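Local coordinates for uncharacterized protein Atu1656 (PDB 2OJH) that is of unknown function but folds as a six-bladed beta-propeller of the TolB family, at residues 35-40 and 67-72; 55-58 and 63-66. All coordinates share one frame; numbering follows the deposited sequence.

Both contacts belong to one region of the six-bladed propeller, and their centres lie about 11 Å apart. Contact 2 pairs strands 55-60 and 63-68 as a beta hairpin within one sheet. Contact 1 takes the end of strand 63-68 and the turn after it and sets them against strand 33-40 of the neighbouring sheet. Along the chain, contact 2 is nested inside the loop that contact 1 closes. The two touch directly: L67 N lies 2.8 Å from L56 O, a probable hydrogen bond, and L69 CD2 packs 4.0 Å from L56 CG. Strand 63-68 is shared by both.

Contact 1 of 2, residues 35-40 and 67-72; sequences RVVWQT and LSLAGD
L67 meets W38 through one methyl. Its CD2 lies 3.8 Å from W38 CE3, on the six-membered ring of the indole. The approach is oblique to the ring, and the two side chains cross at about a right angle. The W38 side chain leaves its strand with CG anti to the backbone N (chi1 -168°), which carries the indole toward L67. T40 CB packs over one face of the same indole. P75 touches both W38 and L67, and F44 meets the W38 ring edge-to-face. S68 turns its side chain away from strand 33-40. In one of its two conformers, S68 OG donates to A70 O at 2.7 Å, in the carbonyl plane and on a lone pair, a bond inside the segment. L69 makes two different contacts. Its CD2 sits at the fork of V37, 3.8 Å from V37 CG1 and 3.9 Å from V37 CG2. Its carbonyl O accepts a hydrogen bond from R35 NH1 at 3.2 Å. The bond is bent, with 144° at the hydrogen, and L69 O is tilted out of the guanidinium plane. V37 CG2 also lies over the centre of one guanidinium face. Both R35 contacts rest on one of two conformers and are doubtful. V37 and W38 both face I24 and form a classic beta bulge. The contact joins two sheets of the propeller, with 33-40 an outer strand of its own. I26 of strand 22-28 touches R35, V37 and L69, while L56 and L58 of strand 55-60 pack on L69 and L67.

Contact 2 of 2, residues 55-58 and 63-66; sequences YLLL and LLYR
R66 runs beside Y55, and the two side chains point the same way. From CB outward, R66 follows the tyrosine ring. R66 CB lies 4.1 Å from Y55 CD1. R66 CG comes to 3.9 Å from Y55 CE1 and is equally near Y55 CD1. R66 CD sits over one ring face, 4.1 Å from the centroid and 16° off the normal, which makes a CH-pi contact. Extended from CG to NE, the chain lays CG and CD alongside the ring and carries the guanidinium past it. The guanidinium stands almost perpendicular to the ring, at 89°, and is not stacked on it. Its polar atoms are held elsewhere: NE bonds to Y99 OH, NH1 to S117 O, and NH2 forms a salt bridge with E76. Y55 OH also bonds to Y99 OH, so one hydroxyl links the ends of both side chains. Y55 has CG between its backbone N and carbonyl carbon (chi1 67°), which places the ring beside R66.

L57 and R66 form a non-hydrogen-bonded antiparallel pair. The next pair, L58 with Y65, is hydrogen-bonded in both directions. L58 N reaches Y65 O at 2.9 Å, and Y65 N reaches L58 O at 2.8 Å. At the L57-R66 pair the backbones meet through CA-H...O contacts instead, R66 CA lying 3.3 Å from L56 O. L57 CD2 and L64 CD1 meet more loosely, at 4.3 Å.

These strands form a beta hairpin in the middle of a four-stranded propeller blade. Strand 45-49 flanks 55-60, and strand 76-77 flanks 63-68. L57 and L64 pack on strand 98-103 of one neighbouring sheet, and L56 and L58 on strand 285-291 of another.

Contact 1 of 2, residues 35-40 and 67-72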
loop_
_atom_site.group_PDB
_atom_site.type_symbol
_atom_site.label_atom_id
_atom_site.label_comp_id
_atom_site.label_asym_id
_atom_site.label_seq_id
_atom_site.Cartn_x
_atom_site.Cartn_y
_atom_site.Cartn_z
ATOM N N ARG A 35 8.159 4.745 17.195
ATOM C CA ARG A 35 8.074 6.169 17.507
ATOM C C ARG A 35 6.763 6.747 16.966
ATOM O O ARG A 35 6.261 6.267 15.951
ATOM C CB ARG A 35 9.294 6.926 16.958
ATOM C CG ARG A 35 9.035 7.911 15.815
ATOM C CD ARG A 35 10.214 8.860 15.676
ATOM N NE ARG A 35 9.859 10.167 15.123
ATOM C CZ ARG A 35 10.241 10.614 13.928
ATOM N NH1 ARG A 35 9.871 11.830 13.521
ATOM N NH2 ARG A 35 10.986 9.851 13.137
ATOM N N VAL A 36 6.244 7.776 17.637
ATOM C CA VAL A 36 5.037 8.477 17.204
ATOM C C VAL A 36 5.485 9.737 16.452
ATOM O O VAL A 36 6.167 10.612 17.016
ATOM C CB VAL A 36 4.173 8.856 18.415
ATOM C CG1 VAL A 36 2.968 9.703 17.993
ATOM C CG2 VAL A 36 3.744 7.603 19.192
ATOM N N VAL A 37 5.122 9.815 15.177
ATOM C CA VAL A 37 5.412 10.986 14.364
ATOM C C VAL A 37 4.391 12.090 14.606
ATOM O O VAL A 37 4.756 13.252 14.747
ATOM C CB VAL A 37 5.408 10.622 12.868
ATOM C CG1 VAL A 37 5.784 11.839 12.028
ATOM C CG2 VAL A 37 6.402 9.522 12.628
ATOM N N TRP A 38 3.111 11.729 14.640
ATOM C CA TRP A 38 2.041 12.727 14.743
ATOM C C TRP A 38 0.730 12.050 15.113
ATOM O O TRP A 38 0.415 10.992 14.559
ATOM C CB TRP A 38 1.867 13.410 13.383
ATOM C CG TRP A 38 1.019 14.626 13.417
ATOM C CD1 TRP A 38 1.239 15.764 14.145
ATOM C CD2 TRP A 38 -0.166 14.846 12.662
ATOM N NE1 TRP A 38 0.233 16.677 13.898
ATOM C CE2 TRP A 38 -0.635 16.143 12.985
ATOM C CE3 TRP A 38 -0.875 14.083 11.734
ATOM C CZ2 TRP A 38 -1.786 16.694 12.413
ATOM C CZ3 TRP A 38 -2.041 14.639 11.144
ATOM C CH2 TRP A 38 -2.486 15.926 11.509
ATOM N N GLN A 39 -0.016 12.653 16.045
ATOM C CA GLN A 39 -1.372 12.211 16.374
ATOM C C GLN A 39 -2.345 13.293 16.006
ATOM O O GLN A 39 -2.013 14.489 16.084
ATOM C CB GLN A 39 -1.506 11.837 17.848
ATOM C CG GLN A 39 -0.521 10.724 18.241
ATOM C CD GLN A 39 -0.822 10.120 19.572
ATOM O OE1 GLN A 39 -1.394 10.780 20.450
ATOM N NE2 GLN A 39 -0.410 8.857 19.757
ATOM N N THR A 40 -3.552 12.894 15.604
ATOM C CA THR A 40 -4.573 13.851 15.166
ATOM C C THR A 40 -5.971 13.315 15.446
ATOM O O THR A 40 -6.171 12.103 15.434
ATOM C CB THR A 40 -4.416 14.200 13.653
ATOM O OG1 THR A 40 -5.493 15.047 13.210
ATOM C CG2 THR A 40 -4.369 12.955 12.809
ATOM N N LEU A 67 4.077 14.823 5.484
ATOM C CA LEU A 67 4.444 15.059 6.884
ATOM C C LEU A 67 5.949 14.866 7.036
ATOM O O LEU A 67 6.442 13.737 6.889
ATOM C CB LEU A 67 3.721 14.088 7.804
ATOM C CG LEU A 67 2.232 14.290 8.094
ATOM C CD1 LEU A 67 1.315 14.079 6.864
ATOM C CD2 LEU A 67 1.873 13.293 9.177
ATOM N N SER A 68 6.663 15.962 7.292
ATOM C CA SER A 68 8.117 15.923 7.429
ATOM C C SER A 68 8.557 15.150 8.666
ATOM O O SER A 68 7.988 15.307 9.736
ATOM C CB SER A 68 8.693 17.333 7.476
ATOM O OG SER A 68 10.101 17.265 7.500
ATOM N N LEU A 69 9.583 14.329 8.496
ATOM C CA LEU A 69 10.127 13.510 9.589
ATOM C C LEU A 69 11.166 14.237 10.455
ATOM O O LEU A 69 11.532 13.750 11.522
ATOM C CB LEU A 69 10.678 12.192 9.053
ATOM C CG LEU A 69 9.562 11.235 8.600
ATOM C CD1 LEU A 69 10.151 10.065 7.891
ATOM C CD2 LEU A 69 8.704 10.763 9.782
ATOM N N ALA A 70 11.622 15.397 9.998
ATOM C CA ALA A 70 12.444 16.301 10.821
ATOM C C ALA A 70 11.761 17.656 10.838
ATOM O O ALA A 70 11.143 18.066 9.852
ATOM C CB ALA A 70 13.829 16.427 10.257
ATOM N N GLY A 71 11.858 18.356 11.956
ATOM C CA GLY A 71 11.156 19.629 12.092
ATOM C C GLY A 71 9.657 19.396 12.137
ATOM O O GLY A 71 9.201 18.399 12.694
ATOM N N ASP A 72 8.910 20.312 11.525
ATOM C CA ASP A 72 7.452 20.355 11.604
ATOM C C ASP A 72 6.767 19.179 10.915
ATOM O O ASP A 72 6.780 19.092 9.693
ATOM C CB ASP A 72 6.929 21.679 11.017
ATOM C CG ASP A 72 5.438 21.875 11.246
ATOM O OD1 ASP A 72 4.787 20.991 11.853
ATOM O OD2 ASP A 72 4.918 22.925 10.817
#

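Contact 2 of 2, residues 55-58 and 63-66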
loop_
_atom_site.group_PDB
_atom_site.type_symbol
_atom_site.label_atom_id
_atom_site.label_comp_id
_atom_site.label_asym_id
_atom_site.label_seq_id
_atom_site.Cartn_x
_atom_site.Cartn_y
_atom_site.Cartn_z
ATOM N N TYR A 55 10.208 12.495 4.318
ATOM C CA TYR A 55 8.806 12.712 4.646
ATOM C C TYR A 55 7.926 11.496 4.433
ATOM O O TYR A 55 8.290 10.551 3.709
ATOM C CB TYR A 55 8.236 13.904 3.892
ATOM C CG TYR A 55 8.122 13.733 2.385
ATOM C CD1 TYR A 55 6.983 13.145 1.821
ATOM C CD2 TYR A 55 9.124 14.200 1.518
ATOM C CE1 TYR A 55 6.856 13.002 0.444
ATOM C CE2 TYR A 55 8.994 14.054 0.128
ATOM C CZ TYR A 55 7.856 13.459 -0.389
ATOM O OH TYR A 55 7.681 13.299 -1.748
ATOM N N LEU A 56 6.759 11.523 5.074
ATOM C CA LEU A 56 5.719 10.553 4.797
ATOM C C LEU A 56 4.621 11.181 3.952
ATOM O O LEU A 56 4.300 12.371 4.107
ATOM C CB LEU A 56 5.099 9.983 6.090
ATOM C CG LEU A 56 6.074 9.379 7.110
ATOM C CD1 LEU A 56 5.322 9.043 8.387
ATOM C CD2 LEU A 56 6.810 8.139 6.574
ATOM N N LEU A 57 4.051 10.366 3.064
ATOM C CA LEU A 57 2.914 10.769 2.245
ATOM C C LEU A 57 1.654 10.013 2.696
ATOM O O LEU A 57 1.588 8.759 2.648
ATOM C CB LEU A 57 3.216 10.569 0.756
ATOM C CG LEU A 57 2.181 11.111 -0.243
ATOM C CD1 LEU A 57 2.227 12.637 -0.309
ATOM C CD2 LEU A 57 2.430 10.477 -1.614
ATOM N N LEU A 58 0.678 10.774 3.183
ATOM C CA LEU A 58 -0.566 10.214 3.729
ATOM C C LEU A 58 -1.785 10.764 2.979
ATOM O O LEU A 58 -1.742 11.859 2.418
ATOM C CB LEU A 58 -0.749 10.632 5.198
ATOM C CG LEU A 58 0.019 10.036 6.393
ATOM C CD1 LEU A 58 -0.506 8.722 6.894
ATOM C CD2 LEU A 58 1.552 10.025 6.217
ATOM N N LEU A 63 -7.720 13.947 0.150
ATOM C CA LEU A 63 -6.580 14.804 -0.159
ATOM C C LEU A 63 -5.274 14.163 0.252
ATOM O O LEU A 63 -5.255 13.295 1.139
ATOM C CB LEU A 63 -6.730 16.151 0.538
ATOM C CG LEU A 63 -7.944 17.009 0.105
ATOM C CD1 LEU A 63 -7.948 18.296 0.917
ATOM C CD2 LEU A 63 -7.912 17.351 -1.391
ATOM N N LEU A 64 -4.180 14.566 -0.394
ATOM C CA LEU A 64 -2.861 14.026 -0.033
ATOM C C LEU A 64 -2.062 15.040 0.781
ATOM O O LEU A 64 -2.108 16.242 0.494
ATOM C CB LEU A 64 -2.036 13.698 -1.278
ATOM C CG LEU A 64 -2.209 12.401 -2.040
ATOM C CD1 LEU A 64 -1.092 12.409 -3.067
ATOM C CD2 LEU A 64 -2.056 11.211 -1.109
ATOM N N TYR A 65 -1.282 14.538 1.742
ATOM C CA TYR A 65 -0.454 15.388 2.601
ATOM C C TYR A 65 0.966 14.858 2.802
ATOM O O TYR A 65 1.165 13.651 2.990
ATOM C CB TYR A 65 -1.099 15.523 3.986
ATOM C CG TYR A 65 -2.453 16.171 3.993
ATOM C CD1 TYR A 65 -3.602 15.425 3.767
ATOM C CD2 TYR A 65 -2.589 17.527 4.264
ATOM C CE1 TYR A 65 -4.872 16.029 3.772
ATOM C CE2 TYR A 65 -3.853 18.132 4.294
ATOM C CZ TYR A 65 -4.982 17.370 4.038
ATOM O OH TYR A 65 -6.234 17.943 4.053
ATOM N N ARG A 66 1.944 15.765 2.816
ATOM C CA ARG A 66 3.307 15.418 3.236
ATOM C C ARG A 66 3.506 15.760 4.726
ATOM O O ARG A 66 3.138 16.852 5.172
ATOM C CB ARG A 66 4.353 16.173 2.400
ATOM C CG ARG A 66 4.307 15.896 0.907
ATOM C CD ARG A 66 5.380 16.679 0.156
ATOM N NE ARG A 66 4.953 16.945 -1.224
ATOM C CZ ARG A 66 4.302 18.050 -1.624
ATOM N NH1 ARG A 66 3.961 18.206 -2.906
ATOM N NH2 ARG A 66 3.975 19.003 -0.747
#